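Local coordinates for probable glucarate dehydratase (Mycobacterium smegmatis str. MC2 155, PDB 3VDG), which probably catalyses the dehydration of glucarate or a related acid sugar, as a metal-dependent member of the enolase superfamily, at residues 268-273 / 289-294. Numbering follows the deposited sequence.
With NA (sodium ion), chain C; FMT (formic acid), chain B.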
loop_
_atom_site.group_PDB
_atom_site.type_symbol
_atom_site.label_atom_id
_atom_site.label_comp_id
_atom_site.label_asym_id
_atom_site.label_seq_id
_atom_site.Cartn_x
_atom_site.Cartn_y
_atom_site.Cartn_z
ATOM N N LEU A 268 -24.765 2.964 7.159
ATOM C CA LEU A 268 -25.444 1.794 7.725
ATOM C C LEU A 268 -24.535 0.576 7.557
ATOM O O LEU A 268 -24.181 0.245 6.428
ATOM C CB LEU A 268 -26.756 1.565 6.957
ATOM C CG LEU A 268 -27.592 0.346 7.336
ATOM C CD1 LEU A 268 -28.083 0.518 8.768
ATOM C CD2 LEU A 268 -28.780 0.234 6.379
ATOM N N GLU A 269 -24.120 -0.071 8.653
ATOM C CA GLU A 269 -23.111 -1.134 8.534
ATOM C C GLU A 269 -23.784 -2.489 8.480
ATOM O O GLU A 269 -24.641 -2.771 9.312
ATOM C CB GLU A 269 -22.151 -1.204 9.744
ATOM C CG GLU A 269 -21.704 0.103 10.354
ATOM C CD GLU A 269 -20.756 -0.117 11.530
ATOM O OE1 GLU A 269 -20.644 0.792 12.387
ATOM O OE2 GLU A 269 -20.136 -1.210 11.608
ATOM N N ASP A 270 -23.356 -3.331 7.542
ATOM C CA ASP A 270 -23.793 -4.735 7.485
ATOM C C ASP A 270 -25.254 -4.931 7.849
ATOM O O ASP A 270 -25.575 -5.654 8.803
ATOM C CB ASP A 270 -22.909 -5.606 8.400
ATOM C CG ASP A 270 -21.485 -5.686 7.893
ATOM O OD1 ASP A 270 -21.337 -6.020 6.699
ATOM O OD2 ASP A 270 -20.536 -5.375 8.661
ATOM N N PRO A 271 -26.159 -4.293 7.095
ATOM C CA PRO A 271 -27.570 -4.566 7.371
ATOM C C PRO A 271 -27.979 -6.025 7.102
ATOM O O PRO A 271 -28.838 -6.553 7.794
ATOM C CB PRO A 271 -28.310 -3.617 6.401
ATOM C CG PRO A 271 -27.305 -3.294 5.323
ATOM C CD PRO A 271 -25.970 -3.285 6.033
ATOM N N THR A 272 -27.357 -6.682 6.127
ATOM C CA THR A 272 -27.840 -7.970 5.643
ATOM C C THR A 272 -26.636 -8.841 5.256
ATOM O O THR A 272 -25.568 -8.312 4.955
ATOM C CB THR A 272 -28.795 -7.751 4.439
ATOM O OG1 THR A 272 -29.518 -8.955 4.156
ATOM C CG2 THR A 272 -28.016 -7.312 3.180
ATOM N N PRO A 273 -26.784 -10.177 5.291
ATOM C CA PRO A 273 -25.581 -10.998 5.057
ATOM C C PRO A 273 -25.184 -11.183 3.582
ATOM O O PRO A 273 -26.051 -11.317 2.708
ATOM C CB PRO A 273 -25.946 -12.366 5.679
ATOM C CG PRO A 273 -27.432 -12.384 5.791
ATOM C CD PRO A 273 -27.941 -10.967 5.768
ATOM N N LEU A 289 -23.449 2.107 2.490
ATOM C CA LEU A 289 -23.326 0.912 3.316
ATOM C C LEU A 289 -21.862 0.701 3.663
ATOM O O LEU A 289 -20.984 0.888 2.815
ATOM C CB LEU A 289 -23.821 -0.335 2.569
ATOM C CG LEU A 289 -25.307 -0.331 2.179
ATOM C CD1 LEU A 289 -25.701 -1.763 1.819
ATOM C CD2 LEU A 289 -26.138 0.188 3.352
ATOM N N ALA A 290 -21.616 0.301 4.904
ATOM C CA ALA A 290 -20.279 -0.026 5.382
ATOM C C ALA A 290 -20.238 -1.493 5.773
ATOM O O ALA A 290 -21.277 -2.099 6.023
ATOM C CB ALA A 290 -19.946 0.831 6.590
ATOM N N THR A 291 -19.041 -2.071 5.842
ATOM C CA THR A 291 -18.938 -3.447 6.284
ATOM C C THR A 291 -17.661 -3.738 7.074
ATOM O O THR A 291 -16.614 -3.139 6.825
ATOM C CB THR A 291 -18.963 -4.408 5.098
ATOM O OG1 THR A 291 -19.037 -5.753 5.601
ATOM C CG2 THR A 291 -17.682 -4.261 4.289
ATOM N N ASN A 292 -17.772 -4.658 8.032
ATOM C CA ASN A 292 -16.628 -5.424 8.523
ATOM C C ASN A 292 -17.009 -6.887 8.611
ATOM O O ASN A 292 -16.569 -7.595 9.518
ATOM C CB ASN A 292 -16.188 -4.965 9.903
ATOM C CG ASN A 292 -17.341 -4.905 10.889
ATOM O OD1 ASN A 292 -17.781 -3.823 11.263
ATOM N ND2 ASN A 292 -17.834 -6.065 11.314
ATOM N N MET A 293 -17.855 -7.339 7.700
ATOM C CA MET A 293 -18.258 -8.728 7.713
ATOM C C MET A 293 -18.106 -9.350 6.347
ATOM O O MET A 293 -17.630 -10.458 6.238
ATOM C CB MET A 293 -19.698 -8.895 8.223
ATOM C CG MET A 293 -19.856 -8.604 9.701
ATOM S SD MET A 293 -21.590 -8.713 10.229
ATOM C CE MET A 293 -21.756 -10.496 10.304
ATOM N N CYS A 294 -18.489 -8.645 5.290
ATOM C CA CYS A 294 -18.361 -9.266 3.967
ATOM C C CYS A 294 -17.094 -8.841 3.231
ATOM O O CYS A 294 -16.795 -9.369 2.164
ATOM C CB CYS A 294 -19.628 -9.067 3.113
ATOM S SG CYS A 294 -20.042 -7.347 2.799
HETATM NA NA NA C . -19.611 -3.234 12.324
HETATM C C FMT B . -18.787 -6.747 15.411
HETATM O O1 FMT B . -19.231 -6.094 14.472
HETATM O O2 FMT B . -17.510 -7.146 15.412
HETATM O O HOH W 1 -20.730 -5.130 11.460
HETATM O O HOH W 2 -18.692 -3.661 14.382
#
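With CG of D270 set beside its own backbone N (chi1 -67°) and chi1 of T291 (-172°) turning OG1 away from the backbone N, carboxylate and hydroxyl meet across the ends of two parallel strands. The hydroxyl donates to D270 OD1, 2.6 Å from T291 OG1, while N292 N donates to D270 OD2 over 2.9 Å. Aspartate suits this place because its two oxygens, each through its syn lone pair, accept from both donors at once, which fixes the rotation of the buried carboxylate; a metal-bound water adds a third bond, to OD2, making D270 a second-shell residue. Threonine suits its place because OG1 also accepts from the backbone N of M293 and C294, an ST turn and ST motif that curl the chain just past the strand. The M293 side chain lies across D270. The strands themselves are joined by A290 N to L268 O (3.0 Å) and D270 N to A290 O (2.9 Å), and L289 CD2 packs on L268 CB.

E269 and A290 point to the other face of the sheet, where E269 is long enough to reach the sodium ion with OE2 (2.2 Å) and has OE1 left for K214. N292 OD1 binds the same ion at 2.2 Å, its amide plane nearly perpendicular (85°) to the carboxylate of E269, while ND2 donates weakly to the water and formate. D244 completes the protein ligands, one from each of three successive strand ends, as expected of the metal site in an enolase-superfamily barrel.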